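Local coordinates for solute binding protein MsmE (Bacillus subtilis subsp. subtilis str. 168, PDB 4R6H) that binds melibiose, raffinose and stachyose as the solute-binding subunit of the MelEDC-MsmX ABC transporter, which imports these sugars, at residues Asp48-Leu53 and Lys324-Phe329; Ala56-Lys59 and Ile64-Ser67. All coordinates share one frame; numbering follows the deposited sequence. Where two conformers were deposited one is given.

Contact 1: Asp48-Leu53 and Lys324-Phe329; sequences DTFRKL and KDFIAF
Phe-50 and Phe-326 both carry CG opposite their backbone nitrogens (chi1 -153° and -172°), and that swings the two rings off their helices into the space between them. They meet rim to rim: CE1 of Phe-50 lies 3.8 Å from CE1 of Phe-326, in the plane of each ring, and just as near its CZ. This is an apolar edge contact and not a stack. The second torsion of Phe-50, -10°, is unusual and puts CA nearly in the plane of its own ring, whereas the ring of Phe-326 is turned perpendicular to the plane of its CA, CB and CG.

One turn further on, Phe-329 reaches across to the backbone of helix 44-60. Its CE1 comes to 3.4 Å from the carbonyl O of Leu-53, which is set obliquely to the ring, and to 4.5 Å from Leu-53 CB. The helices themselves stay apart here, with 9.0 Å between the CA atoms of Leu-53 and Phe-329, and the aromatic side chains bridge the distance.

The contact, buried throughout, seats helix 320-331 against helix 44-60 of the beta-alpha-beta unit formed with strands 33-38 and 64-69. Ile-37 of strand 33-38 packs against both Phe-50 and Phe-326, Leu-91 of strand 91-92 adds to the surroundings of Phe-326, and Asn-335 and Gln-338 of helix 333-343 lie against Leu-53.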
loop_
_atom_site.group_PDB
_atom_site.type_symbol
_atom_site.label_atom_id
_atom_site.label_comp_id
_atom_site.label_asym_id
_atom_site.label_seq_id
_atom_site.Cartn_x
_atom_site.Cartn_y
_atom_site.Cartn_z
ATOM N N ASP A 48 12.798 -15.118 -2.581
ATOM C CA ASP A 48 13.590 -16.226 -2.060
ATOM C C ASP A 48 12.893 -16.956 -0.895
ATOM O O ASP A 48 12.908 -18.164 -0.809
ATOM C CB ASP A 48 14.990 -15.761 -1.629
ATOM C CG ASP A 48 15.806 -15.175 -2.782
ATOM O OD1 ASP A 48 15.388 -15.308 -3.959
ATOM O OD2 ASP A 48 16.861 -14.546 -2.495
ATOM N N THR A 49 12.261 -16.208 0.007
ATOM C CA THR A 49 11.590 -16.806 1.111
ATOM C C THR A 49 10.361 -17.605 0.650
ATOM O O THR A 49 10.083 -18.664 1.206
ATOM C CB THR A 49 11.210 -15.747 2.181
ATOM O OG1 THR A 49 12.408 -15.148 2.691
ATOM C CG2 THR A 49 10.430 -16.348 3.328
ATOM N N PHE A 50 9.602 -17.053 -0.298
ATOM C CA PHE A 50 8.467 -17.768 -0.851
ATOM C C PHE A 50 8.935 -19.083 -1.506
ATOM O O PHE A 50 8.328 -20.130 -1.246
ATOM C CB PHE A 50 7.678 -16.844 -1.784
ATOM C CG PHE A 50 6.193 -17.165 -1.932
ATOM C CD1 PHE A 50 5.619 -18.338 -1.429
ATOM C CD2 PHE A 50 5.370 -16.290 -2.622
ATOM C CE1 PHE A 50 4.277 -18.593 -1.607
ATOM C CE2 PHE A 50 4.021 -16.548 -2.800
ATOM C CZ PHE A 50 3.482 -17.710 -2.314
ATOM N N ARG A 51 10.050 -19.056 -2.251
ATOM C CA ARG A 51 10.583 -20.280 -2.831
ATOM C C ARG A 51 11.020 -21.274 -1.749
ATOM O O ARG A 51 10.788 -22.459 -1.906
ATOM C CB ARG A 51 11.750 -19.977 -3.781
ATOM C CG ARG A 51 11.303 -19.267 -5.050
ATOM C CD ARG A 51 12.439 -19.131 -6.050
ATOM N NE ARG A 51 12.091 -18.181 -7.113
ATOM C CZ ARG A 51 12.596 -16.950 -7.233
ATOM N NH1 ARG A 51 13.515 -16.485 -6.371
ATOM N NH2 ARG A 51 12.203 -16.176 -8.244
ATOM N N LYS A 52 11.615 -20.796 -0.660
ATOM C CA LYS A 52 12.051 -21.696 0.392
ATOM C C LYS A 52 10.819 -22.349 1.054
ATOM O O LYS A 52 10.818 -23.531 1.354
ATOM C CB LYS A 52 13.006 -20.987 1.372
ATOM C CG LYS A 52 12.442 -20.545 2.707
ATOM C CD LYS A 52 12.876 -21.504 3.795
ATOM C CE LYS A 52 14.114 -20.996 4.524
ATOM N NZ LYS A 52 14.154 -21.496 5.914
ATOM N N LEU A 53 9.745 -21.586 1.269
ATOM C CA LEU A 53 8.564 -22.150 1.844
ATOM C C LEU A 53 7.875 -23.128 0.881
ATOM O O LEU A 53 7.329 -24.113 1.314
ATOM C CB LEU A 53 7.604 -21.040 2.297
ATOM C CG LEU A 53 8.048 -20.300 3.555
ATOM C CD1 LEU A 53 7.123 -19.103 3.742
ATOM C CD2 LEU A 53 8.058 -21.166 4.809
ATOM N N LYS A 324 -5.773 -25.109 -1.428
ATOM C CA LYS A 324 -6.142 -24.900 -0.024
ATOM C C LYS A 324 -5.128 -25.491 0.943
ATOM O O LYS A 324 -4.819 -24.850 1.982
ATOM C CB LYS A 324 -7.540 -25.430 0.270
ATOM C CG LYS A 324 -8.621 -24.614 -0.393
ATOM C CD LYS A 324 -10.007 -25.128 -0.019
ATOM C CE LYS A 324 -11.083 -24.297 -0.667
ATOM N NZ LYS A 324 -12.443 -24.867 -0.387
ATOM N N ASP A 325 -4.573 -26.675 0.630
ATOM C CA ASP A 325 -3.546 -27.264 1.484
ATOM C C ASP A 325 -2.334 -26.303 1.557
ATOM O O ASP A 325 -1.719 -26.138 2.624
ATOM C CB ASP A 325 -3.031 -28.615 0.955
ATOM C CG ASP A 325 -4.019 -29.761 1.111
ATOM O OD1 ASP A 325 -4.958 -29.704 1.916
ATOM O OD2 ASP A 325 -3.802 -30.742 0.359
ATOM N N PHE A 326 -2.017 -25.652 0.429
ATOM C CA PHE A 326 -0.868 -24.759 0.397
ATOM C C PHE A 326 -1.160 -23.492 1.261
ATOM O O PHE A 326 -0.281 -23.001 1.993
ATOM C CB PHE A 326 -0.520 -24.367 -1.052
ATOM C CG PHE A 326 0.773 -23.613 -1.167
ATOM C CD1 PHE A 326 0.817 -22.232 -1.066
ATOM C CD2 PHE A 326 1.946 -24.279 -1.337
ATOM C CE1 PHE A 326 2.008 -21.571 -1.135
ATOM C CE2 PHE A 326 3.147 -23.613 -1.408
ATOM C CZ PHE A 326 3.187 -22.253 -1.288
ATOM N N ILE A 327 -2.371 -22.943 1.128
ATOM C CA ILE A 327 -2.756 -21.797 1.950
ATOM C C ILE A 327 -2.644 -22.176 3.445
ATOM O O ILE A 327 -2.089 -21.415 4.258
ATOM C CB ILE A 327 -4.167 -21.312 1.590
ATOM C CG1 ILE A 327 -4.172 -20.640 0.211
ATOM C CG2 ILE A 327 -4.670 -20.359 2.660
ATOM C CD1 ILE A 327 -5.551 -20.298 -0.312
ATOM N N ALA A 328 -3.203 -23.337 3.817
ATOM C CA ALA A 328 -3.137 -23.771 5.218
ATOM C C ALA A 328 -1.699 -23.907 5.707
ATOM O O ALA A 328 -1.393 -23.572 6.854
ATOM C CB ALA A 328 -3.912 -25.066 5.431
ATOM N N PHE A 329 -0.819 -24.399 4.838
ATOM C CA PHE A 329 0.580 -24.527 5.142
ATOM C C PHE A 329 1.172 -23.127 5.392
ATOM O O PHE A 329 1.915 -22.926 6.346
ATOM C CB PHE A 329 1.306 -25.258 3.999
ATOM C CG PHE A 329 2.783 -25.311 4.155
ATOM C CD1 PHE A 329 3.562 -24.305 3.632
ATOM C CD2 PHE A 329 3.416 -26.392 4.768
ATOM C CE1 PHE A 329 4.946 -24.308 3.778
ATOM C CE2 PHE A 329 4.794 -26.421 4.897
ATOM C CZ PHE A 329 5.562 -25.382 4.379
#

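Contact 2: Ala56-Lys59 and Ile64-Ser67; sequences AFEK and IHVS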
loop_
_atom_site.group_PDB
_atom_site.type_symbol
_atom_site.label_atom_id
_atom_site.label_comp_id
_atom_site.label_asym_id
_atom_site.label_seq_id
_atom_site.Cartn_x
_atom_site.Cartn_y
_atom_site.Cartn_z
ATOM N N ALA A 56 9.703 -26.343 1.206
ATOM C CA ALA A 56 9.311 -26.986 2.429
ATOM C C ALA A 56 7.955 -27.641 2.287
ATOM O O ALA A 56 7.721 -28.738 2.795
ATOM C CB ALA A 56 9.336 -25.992 3.586
ATOM N N PHE A 57 7.050 -26.992 1.560
ATOM C CA PHE A 57 5.753 -27.622 1.269
ATOM C C PHE A 57 5.929 -28.917 0.468
ATOM O O PHE A 57 5.239 -29.920 0.731
ATOM C CB PHE A 57 4.881 -26.642 0.503
ATOM C CG PHE A 57 3.540 -27.175 0.097
ATOM C CD1 PHE A 57 2.486 -27.173 0.967
ATOM C CD2 PHE A 57 3.335 -27.684 -1.202
ATOM C CE1 PHE A 57 1.228 -27.624 0.571
ATOM C CE2 PHE A 57 2.095 -28.131 -1.600
ATOM C CZ PHE A 57 1.043 -28.109 -0.719
ATOM N N GLU A 58 6.827 -28.866 -0.513
ATOM C CA GLU A 58 7.119 -30.034 -1.363
ATOM C C GLU A 58 7.675 -31.197 -0.540
ATOM O O GLU A 58 7.392 -32.363 -0.884
ATOM C CB GLU A 58 8.058 -29.688 -2.483
ATOM C CG GLU A 58 7.432 -28.782 -3.534
ATOM C CD GLU A 58 8.398 -28.353 -4.605
ATOM O OE1 GLU A 58 9.602 -28.649 -4.478
ATOM O OE2 GLU A 58 7.973 -27.704 -5.556
ATOM N N LYS A 59 8.405 -30.929 0.547
ATOM C CA LYS A 59 8.902 -32.035 1.416
ATOM C C LYS A 59 7.765 -32.825 2.061
ATOM O O LYS A 59 7.848 -34.042 2.215
ATOM C CB LYS A 59 9.869 -31.529 2.502
ATOM C CG LYS A 59 11.252 -31.186 1.965
ATOM C CD LYS A 59 11.972 -30.212 2.886
ATOM C CE LYS A 59 12.765 -29.144 2.134
ATOM N NZ LYS A 59 12.653 -27.785 2.755
ATOM N N ILE A 64 3.745 -33.056 -5.382
ATOM C CA ILE A 64 3.452 -31.703 -5.884
ATOM C C ILE A 64 4.742 -30.989 -6.260
ATOM O O ILE A 64 5.689 -30.944 -5.494
ATOM C CB ILE A 64 2.613 -30.891 -4.864
ATOM C CG1 ILE A 64 1.278 -31.605 -4.602
ATOM C CG2 ILE A 64 2.426 -29.453 -5.341
ATOM C CD1 ILE A 64 0.524 -31.169 -3.345
ATOM N N HIS A 65 4.751 -30.425 -7.448
ATOM C CA HIS A 65 5.768 -29.496 -7.856
ATOM C C HIS A 65 5.100 -28.105 -7.852
ATOM O O HIS A 65 4.162 -27.868 -8.608
ATOM C CB HIS A 65 6.272 -29.834 -9.267
ATOM C CG HIS A 65 6.998 -28.704 -9.915
ATOM N ND1 HIS A 65 8.192 -28.210 -9.434
ATOM C CD2 HIS A 65 6.672 -27.939 -10.983
ATOM C CE1 HIS A 65 8.577 -27.193 -10.188
ATOM N NE2 HIS A 65 7.673 -27.008 -11.132
ATOM N N VAL A 66 5.625 -27.210 -7.016
ATOM C CA VAL A 66 5.111 -25.858 -6.945
ATOM C C VAL A 66 5.794 -25.024 -8.021
ATOM O O VAL A 66 7.026 -24.909 -8.058
ATOM C CB VAL A 66 5.313 -25.256 -5.564
ATOM C CG1 VAL A 66 4.851 -23.788 -5.604
ATOM C CG2 VAL A 66 4.620 -26.076 -4.488
ATOM N N SER A 67 4.990 -24.438 -8.896
ATOM C CA SER A 67 5.474 -23.568 -9.967
ATOM C C SER A 67 5.087 -22.137 -9.579
ATOM O O SER A 67 3.948 -21.709 -9.780
ATOM C CB SER A 67 4.867 -23.941 -11.314
ATOM O OG SER A 67 5.365 -23.083 -12.347
HETATM O O HOH W 1 9.166 -25.545 -6.647
#
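Glu-58 reaches from the helix to the backbone of the strand and accepts a hydrogen bond from the amide of Val-66: N to OE2 is 2.8 Å and the bond is nearly straight at 168°. OE2 uses its anti lone pair, the one turned away from the other carboxylate oxygen. A water also donates to Glu-58 OE2, at 2.7 Å, and through its second hydrogen to Val-66 O, at 2.6 Å, so the carboxylate holds both polar backbone groups of this residue, one directly and one through solvent. On the way there Glu-58 CG passes 3.4 Å from the carbonyl O of Ile-64.

Beside this polar grip Phe-57 fills the inner side. Its CE2 meets Ile-64 CD1 at 3.8 Å, while Ile-64 CG2 lies in the ring plane at the edge. Its CD2 touches Val-66 CG2 at 3.9 Å, the two side chains standing about at right angles.

These residues close a beta-alpha-beta unit, in which helix 44-60 links the parallel strands 33-38 and 64-69. His-65 and Ser-67 make their backbone bonds to strand 33-38, and the Val-66 amide, alternating with them, is left facing the other way for Glu-58. With an alanine in place of Glu-58 the Val-66 amide would probably lose its carboxylate acceptor, and the bridging water one of its two mates.

The glutamate gets its reach from an extended chain beyond CG, which lies beside the backbone N and opposite the carbonyl carbon (chi1 -69°). Further out, the Phe-57 ring is stacked with His-61, Ile-64 and Val-66 lean on Leu-35 and Ile-37 respectively, and Glu-322 of helix 320-331 touches Ile-64.

From the N terminus, the chain runs along strand 33-38 into helix 44-60, whose first half carries one side of contact 1 and whose last turn carries one side of contact 2. Contact 2 closes a short loop, with only four residues between its segments, and fastens the helix to strand 64-69. Contact 1 closes far later, after 270 intervening residues, when helix 320-331 packs back against the same helix; the small loop lies wholly within this large one. Their centres are about 8 Å apart, and Phe-57 joins them: its CE1 is 3.6 Å from Phe-326 CA. Together they tie the opening beta-alpha-beta unit to a helix from late in the chain.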